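Local coordinates for protein Two-component system sensor histidine kinase (Bacteroides thetaiotaomicron, PDB 3OTT) that probably senses saccharides with its extracellular beta-propeller and beta-sandwich part and relays the signal by ATP-dependent kinase activity to control transcription, at residues L562-T565 and S570-V573; G578-D583 and M587-Q592. All blocks are in the same frame, centred on the assembly; numbering follows the deposited sequence.

Interaction 1: residues L562-T565 and S570-V573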
ATOM      1  N   LEU B 562     -29.819   0.097  -4.812  1.00 25.54           N
ATOM      2  CA  LEU B 562     -28.501  -0.438  -5.193  1.00 25.85           C
ATOM      3  C   LEU B 562     -28.361  -1.951  -4.860  1.00 25.79           C
ATOM      4  O   LEU B 562     -27.778  -2.704  -5.637  1.00 26.10           O
ATOM      5  CB  LEU B 562     -27.343   0.394  -4.596  1.00 25.61           C
ATOM      6  CG  LEU B 562     -27.096   1.914  -4.839  1.00 27.67           C
ATOM      7  CD1 LEU B 562     -25.787   2.430  -4.094  1.00 25.34           C
ATOM      8  CD2 LEU B 562     -27.081   2.364  -6.342  1.00 23.85           C
ATOM      9  N   SER B 563     -28.927  -2.370  -3.726  1.00 24.70           N
ATOM     10  CA  SER B 563     -28.856  -3.710  -3.240  1.00 24.60           C
ATOM     11  C   SER B 563     -29.994  -3.955  -2.251  1.00 25.08           C
ATOM     12  O   SER B 563     -30.438  -3.026  -1.558  1.00 26.00           O
ATOM     13  CB  SER B 563     -27.517  -3.958  -2.532  1.00 24.90           C
ATOM     14  OG  SER B 563     -27.329  -5.369  -2.333  1.00 27.27           O
ATOM     15  N   MET B 564     -30.471  -5.193  -2.174  1.00 24.60           N
ATOM     16  CA  MET B 564     -31.528  -5.564  -1.185  1.00 25.30           C
ATOM     17  C   MET B 564     -31.179  -6.920  -0.617  1.00 25.60           C
ATOM     18  O   MET B 564     -30.815  -7.819  -1.381  1.00 23.89           O
ATOM     19  CB  MET B 564     -32.883  -5.738  -1.866  1.00 25.67           C
ATOM     20  CG  MET B 564     -33.553  -4.455  -2.322  1.00 28.54           C
ATOM     21  SD  MET B 564     -35.075  -4.733  -3.252  1.00 30.62           S
ATOM     22  CE  MET B 564     -36.123  -5.483  -2.070  1.00 29.10           C
ATOM     23  N   THR B 565     -31.311  -7.110   0.693  1.00 25.31           N
ATOM     24  CA  THR B 565     -31.099  -8.446   1.200  1.00 25.49           C
ATOM     25  C   THR B 565     -32.006  -8.794   2.385  1.00 25.88           C
ATOM     26  O   THR B 565     -32.409  -7.884   3.134  1.00 25.97           O
ATOM     27  CB  THR B 565     -29.585  -8.683   1.507  1.00 25.19           C
ATOM     28  OG1 THR B 565     -29.294 -10.052   1.306  1.00 26.71           O
ATOM     29  CG2 THR B 565     -29.179  -8.267   2.920  1.00 25.78           C
ATOM     30  N   SER B 570     -36.694  -8.914   8.490  1.00 27.43           N
ATOM     31  CA  SER B 570     -36.662  -7.697   7.731  1.00 26.19           C
ATOM     32  C   SER B 570     -36.070  -7.888   6.342  1.00 24.49           C
ATOM     33  O   SER B 570     -35.391  -8.886   6.059  1.00 22.94           O
ATOM     34  CB  SER B 570     -35.838  -6.661   8.508  1.00 26.57           C
ATOM     35  OG  SER B 570     -36.431  -6.446   9.790  1.00 30.90           O
ATOM     36  N   ILE B 571     -36.309  -6.905   5.483  1.00 23.00           N
ATOM     37  CA  ILE B 571     -35.440  -6.727   4.351  1.00 22.39           C
ATOM     38  C   ILE B 571     -34.607  -5.427   4.373  1.00 21.98           C
ATOM     39  O   ILE B 571     -35.135  -4.340   4.618  1.00 22.12           O
ATOM     40  CB  ILE B 571     -36.174  -6.955   3.003  1.00 21.92           C
ATOM     41  CG1 ILE B 571     -35.288  -6.408   1.890  1.00 22.50           C
ATOM     42  CG2 ILE B 571     -37.468  -6.226   2.967  1.00 23.68           C
ATOM     43  CD1 ILE B 571     -35.691  -6.873   0.511  1.00 31.36           C
ATOM     44  N   TRP B 572     -33.295  -5.542   4.118  1.00 21.22           N
ATOM     45  CA  TRP B 572     -32.421  -4.349   4.075  1.00 20.77           C
ATOM     46  C   TRP B 572     -32.275  -3.879   2.655  1.00 19.21           C
ATOM     47  O   TRP B 572     -32.003  -4.662   1.788  1.00 16.97           O
ATOM     48  CB  TRP B 572     -31.020  -4.619   4.662  1.00 19.71           C
ATOM     49  CG  TRP B 572     -31.015  -4.788   6.179  1.00 22.42           C
ATOM     50  CD1 TRP B 572     -32.046  -5.293   6.959  1.00 21.55           C
ATOM     51  CD2 TRP B 572     -29.937  -4.490   7.081  1.00 18.62           C
ATOM     52  NE1 TRP B 572     -31.667  -5.286   8.296  1.00 26.14           N
ATOM     53  CE2 TRP B 572     -30.379  -4.821   8.394  1.00 23.23           C
ATOM     54  CE3 TRP B 572     -28.637  -4.010   6.912  1.00 22.37           C
ATOM     55  CZ2 TRP B 572     -29.583  -4.640   9.525  1.00 23.28           C
ATOM     56  CZ3 TRP B 572     -27.823  -3.830   8.064  1.00 22.48           C
ATOM     57  CH2 TRP B 572     -28.308  -4.155   9.343  1.00 24.89           C
ATOM     58  N   VAL B 573     -32.408  -2.573   2.452  1.00 20.30           N
ATOM     59  CA  VAL B 573     -32.436  -1.978   1.121  1.00 20.37           C
ATOM     60  C   VAL B 573     -31.483  -0.800   1.088  1.00 21.54           C
ATOM     61  O   VAL B 573     -31.700   0.221   1.757  1.00 22.81           O
ATOM     62  CB  VAL B 573     -33.871  -1.525   0.739  1.00 20.46           C
ATOM     63  CG1 VAL B 573     -33.936  -1.095  -0.759  1.00 21.89           C
ATOM     64  CG2 VAL B 573     -34.833  -2.635   0.946  1.00 17.74           C
TER
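A beta hairpin in one propeller blade sets Met564 and Thr565 against Val573 and Trp572. The segments 562-565 and 570-573 run antiparallel, at 168°. Thr565 and Trp572 form the hydrogen-bonded pair. Thr565 N donates to Trp572 O at 2.8 Å, and Trp572 N returns a bond to Thr565 O at 2.7 Å. The CA of Met564 also lies 3.1 Å from Trp572 O, a CA-H...O contact beside the amide bond. That carbonyl is therefore approached by two groups of the neighbouring strand.

Met564 and Val573 are the next, non-hydrogen-bonded pair. Their side chains lie side by side and point the same way. Met564 has CG beside its backbone N (chi1 -73°), which sets CG 3.7 Å from Val573 CG1 and 4.0 Å from Val573 CG2. Ile571 turns CG1 beside its own carbonyl carbon, at chi1 166°. This brings CG1 to 3.5 Å from Thr565 O.

These two strands begin a four-stranded antiparallel blade, the repeating unit of a beta-propeller. Strand 561-567 is an outermost strand of that sheet and strand 570-575 is its neighbour. The face bearing Met564 and Ile571 packs on the sheet of another blade, where Met564 touches Tyr521 and Leu523 and Ile571 also touches Leu523.

On the opposite face Thr565 CG2 comes only loosely to Trp572, 4.4 Å from its CB. The indole itself leads away from segment 562-565 and rests against Val567. Just before the regular pairing, Leu562 and Ser563 both face Ser574 in a classic beta bulge, each with a backbone hydrogen bond to that residue.

Interaction 2: residues G578-D583 and M587-Q592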
ATOM      1  N   GLY B 578     -29.465   6.313   1.042  1.00 35.57           N
ATOM      2  CA  GLY B 578     -29.270   5.673   2.332  1.00 33.81           C
ATOM      3  C   GLY B 578     -29.828   4.260   2.459  1.00 32.05           C
ATOM      4  O   GLY B 578     -30.175   3.597   1.469  1.00 31.30           O
ATOM      5  N   LEU B 579     -29.914   3.830   3.701  1.00 31.05           N
ATOM      6  CA  LEU B 579     -30.266   2.494   4.058  1.00 31.34           C
ATOM      7  C   LEU B 579     -31.680   2.448   4.651  1.00 30.89           C
ATOM      8  O   LEU B 579     -31.987   3.144   5.603  1.00 31.57           O
ATOM      9  CB  LEU B 579     -29.248   1.985   5.088  1.00 31.55           C
ATOM     10  CG  LEU B 579     -28.760   0.538   5.037  1.00 34.35           C
ATOM     11  CD1 LEU B 579     -28.380   0.064   6.496  1.00 36.42           C
ATOM     12  CD2 LEU B 579     -29.721  -0.415   4.448  1.00 32.44           C
ATOM     13  N   TRP B 580     -32.540   1.631   4.062  1.00 29.86           N
ATOM     14  CA  TRP B 580     -33.872   1.369   4.634  1.00 29.87           C
ATOM     15  C   TRP B 580     -34.019  -0.083   5.065  1.00 28.66           C
ATOM     16  O   TRP B 580     -33.580  -0.982   4.369  1.00 28.62           O
ATOM     17  CB  TRP B 580     -34.975   1.712   3.614  1.00 29.41           C
ATOM     18  CG  TRP B 580     -34.939   3.155   3.241  1.00 32.06           C
ATOM     19  CD1 TRP B 580     -33.985   3.792   2.486  1.00 30.36           C
ATOM     20  CD2 TRP B 580     -35.854   4.164   3.668  1.00 32.84           C
ATOM     21  NE1 TRP B 580     -34.258   5.129   2.416  1.00 31.84           N
ATOM     22  CE2 TRP B 580     -35.409   5.385   3.121  1.00 34.21           C
ATOM     23  CE3 TRP B 580     -37.011   4.150   4.456  1.00 35.31           C
ATOM     24  CZ2 TRP B 580     -36.089   6.577   3.315  1.00 36.52           C
ATOM     25  CZ3 TRP B 580     -37.691   5.322   4.662  1.00 37.80           C
ATOM     26  CH2 TRP B 580     -37.229   6.530   4.088  1.00 40.61           C
ATOM     27  N   ILE B 581     -34.657  -0.280   6.202  1.00 28.36           N
ATOM     28  CA  ILE B 581     -35.013  -1.573   6.724  1.00 27.50           C
ATOM     29  C   ILE B 581     -36.556  -1.706   6.743  1.00 27.74           C
ATOM     30  O   ILE B 581     -37.250  -0.863   7.314  1.00 28.11           O
ATOM     31  CB  ILE B 581     -34.497  -1.687   8.163  1.00 29.17           C
ATOM     32  CG1 ILE B 581     -32.969  -1.515   8.186  1.00 27.57           C
ATOM     33  CG2 ILE B 581     -35.004  -3.016   8.848  1.00 27.09           C
ATOM     34  CD1 ILE B 581     -32.317  -1.815   9.603  1.00 32.96           C
ATOM     35  N   ILE B 582     -37.068  -2.792   6.164  1.00 26.36           N
ATOM     36  CA  ILE B 582     -38.506  -2.951   5.939  1.00 26.57           C
ATOM     37  C   ILE B 582     -38.945  -4.259   6.541  1.00 27.00           C
ATOM     38  O   ILE B 582     -38.368  -5.311   6.245  1.00 26.03           O
ATOM     39  CB  ILE B 582     -38.826  -3.009   4.420  1.00 24.68           C
ATOM     40  CG1 ILE B 582     -38.331  -1.744   3.706  1.00 26.12           C
ATOM     41  CG2 ILE B 582     -40.302  -3.256   4.142  1.00 22.72           C
ATOM     42  CD1 ILE B 582     -38.265  -1.950   2.163  1.00 24.12           C
ATOM     43  N   ASP B 583     -40.001  -4.212   7.336  1.00 27.68           N
ATOM     44  CA  ASP B 583     -40.438  -5.415   8.021  1.00 28.98           C
ATOM     45  C   ASP B 583     -41.136  -6.312   7.024  1.00 27.70           C
ATOM     46  O   ASP B 583     -41.981  -5.852   6.286  1.00 28.05           O
ATOM     47  CB  ASP B 583     -41.383  -5.078   9.176  1.00 30.80           C
ATOM     48  CG  ASP B 583     -42.011  -6.339   9.799  1.00 35.23           C
ATOM     49  OD1 ASP B 583     -42.948  -6.937   9.215  1.00 37.95           O
ATOM     50  OD2 ASP B 583     -41.534  -6.747  10.873  1.00 40.23           O
ATOM     51  N   MET B 587     -44.543  -4.443   6.266  1.00 29.56           N
ATOM     52  CA  MET B 587     -44.011  -3.584   5.187  1.00 29.56           C
ATOM     53  C   MET B 587     -43.727  -2.123   5.586  1.00 30.13           C
ATOM     54  O   MET B 587     -43.477  -1.300   4.692  1.00 29.12           O
ATOM     55  CB  MET B 587     -44.837  -3.656   3.891  1.00 28.73           C
ATOM     56  CG  MET B 587     -44.738  -5.005   3.214  1.00 28.75           C
ATOM     57  SD  MET B 587     -45.641  -5.096   1.659  1.00 31.30           S
ATOM     58  CE  MET B 587     -44.502  -4.301   0.470  1.00 26.12           C
ATOM     59  N   ASP B 588     -43.787  -1.837   6.895  1.00 30.92           N
ATOM     60  CA  ASP B 588     -43.220  -0.642   7.515  1.00 33.38           C
ATOM     61  C   ASP B 588     -41.734  -0.459   7.108  1.00 32.20           C
ATOM     62  O   ASP B 588     -40.893  -1.315   7.401  1.00 30.87           O
ATOM     63  CB  ASP B 588     -43.290  -0.693   9.086  1.00 35.19           C
ATOM     64  CG  ASP B 588     -44.719  -0.596   9.651  1.00 42.66           C
ATOM     65  OD1 ASP B 588     -45.682  -0.217   8.918  1.00 47.38           O
ATOM     66  OD2 ASP B 588     -44.884  -0.886  10.874  1.00 49.49           O
ATOM     67  N   ALA B 589     -41.431   0.666   6.471  1.00 32.38           N
ATOM     68  CA  ALA B 589     -40.069   1.016   6.063  1.00 33.41           C
ATOM     69  C   ALA B 589     -39.447   1.998   7.032  1.00 34.83           C
ATOM     70  O   ALA B 589     -40.078   2.977   7.369  1.00 36.45           O
ATOM     71  CB  ALA B 589     -40.087   1.623   4.686  1.00 32.61           C
ATOM     72  N   ARG B 590     -38.222   1.760   7.477  1.00 35.21           N
ATOM     73  CA  ARG B 590     -37.577   2.731   8.367  1.00 37.43           C
ATOM     74  C   ARG B 590     -36.203   3.132   7.880  1.00 37.07           C
ATOM     75  O   ARG B 590     -35.376   2.269   7.641  1.00 35.90           O
ATOM     76  CB  ARG B 590     -37.455   2.155   9.772  1.00 38.80           C
ATOM     77  CG  ARG B 590     -38.701   2.293  10.582  1.00 43.49           C
ATOM     78  CD  ARG B 590     -38.396   1.900  12.025  1.00 54.14           C
ATOM     79  NE  ARG B 590     -39.372   2.496  12.932  1.00 59.55           N
ATOM     80  CZ  ARG B 590     -39.211   2.625  14.244  1.00 64.44           C
ATOM     81  NH1 ARG B 590     -38.101   2.190  14.839  1.00 65.48           N
ATOM     82  NH2 ARG B 590     -40.174   3.198  14.965  1.00 65.89           N
ATOM     83  N   GLN B 591     -35.933   4.426   7.747  1.00 38.29           N
ATOM     84  CA  GLN B 591     -34.575   4.827   7.368  1.00 39.99           C
ATOM     85  C   GLN B 591     -33.521   4.736   8.501  1.00 41.05           C
ATOM     86  O   GLN B 591     -33.803   5.138   9.610  1.00 40.85           O
ATOM     87  CB  GLN B 591     -34.561   6.227   6.768  1.00 40.53           C
ATOM     88  CG  GLN B 591     -33.185   6.583   6.242  1.00 41.58           C
ATOM     89  CD  GLN B 591     -33.177   7.862   5.499  1.00 45.60           C
ATOM     90  OE1 GLN B 591     -34.028   8.717   5.720  1.00 48.20           O
ATOM     91  NE2 GLN B 591     -32.223   8.017   4.603  1.00 46.22           N
ATOM     92  N   GLN B 592     -32.320   4.232   8.188  1.00 41.98           N
ATOM     93  CA  GLN B 592     -31.158   4.215   9.123  1.00 45.49           C
ATOM     94  C   GLN B 592     -30.170   5.399   8.984  1.00 47.48           C
ATOM     95  O   GLN B 592     -30.140   6.054   7.959  1.00 48.09           O
ATOM     96  CB  GLN B 592     -30.358   2.917   8.957  1.00 44.21           C
ATOM     97  CG  GLN B 592     -31.125   1.646   9.263  1.00 46.15           C
ATOM     98  CD  GLN B 592     -31.892   1.724  10.585  1.00 50.81           C
ATOM     99  OE1 GLN B 592     -31.333   1.512  11.671  1.00 49.79           O
ATOM    100  NE2 GLN B 592     -33.189   2.036  10.489  1.00 53.58           N
TER
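Gln592 N donates to Leu579 O at 2.8 Å. Further along, Ile581 and Arg590 are joined twice through their backbones: Ile581 N to Arg590 O at 3.0 Å and Arg590 N to Ile581 O at 2.8 Å. Asp583 N then bonds to Asp588 O, and Met587 N to Asp583 O at 2.9 Å closes the turn. The Asp583 carboxylate faces into this turn, where OD1 accepts the backbone N-H groups of Lys585 and Thr586.

The contact is the last hairpin of a four-stranded propeller blade, with strand 589-591 at the sheet's edge.

Trp580 lies obliquely across Gln591. The Gln591 CB sits 3.6 Å from the centroid of the six-membered ring and only 4° off its normal, a CH-pi contact over one face. With Gln591 CG anti to the backbone N (chi1 -174°) and the chain extended beyond it, the amide reaches the CE2-CZ2 side of the indole, CD 3.9 Å from Trp580 CZ2, its plane 15° from that of the ring. Trp580 NE1 is buried with no polar partner in the model.

Ala589 CB lies between Trp580 and Ile582, 3.9 Å from Ile582 CG1. On the other face, Gln592 bends at chi2 and crosses Ile581, its CG 3.7 Å from Ile581 CD1. Met587 points away from strand 578-583 and packs on Arg540, Gln549 and Ile551.

Interaction 1 and interaction 2 are consecutive hairpins of the same blade, with centres about 9 Å apart. Strands 570-575 and 578-583 lie next to each other and join them into one sheet. Probable backbone hydrogen bonds cross this seam: Ile571 N to Ile582 O at 2.7 Å and Val573 N to Trp580 O at 2.8 Å. Leu579 CD2 also packs on Val573 O at 3.4 Å. Ile571 and Val573 meet Ile582 on one face, while Trp572 meets Ile581 on the other. No residue of either interaction belongs to the pocket that holds the hexatantalum dodecabromide cluster.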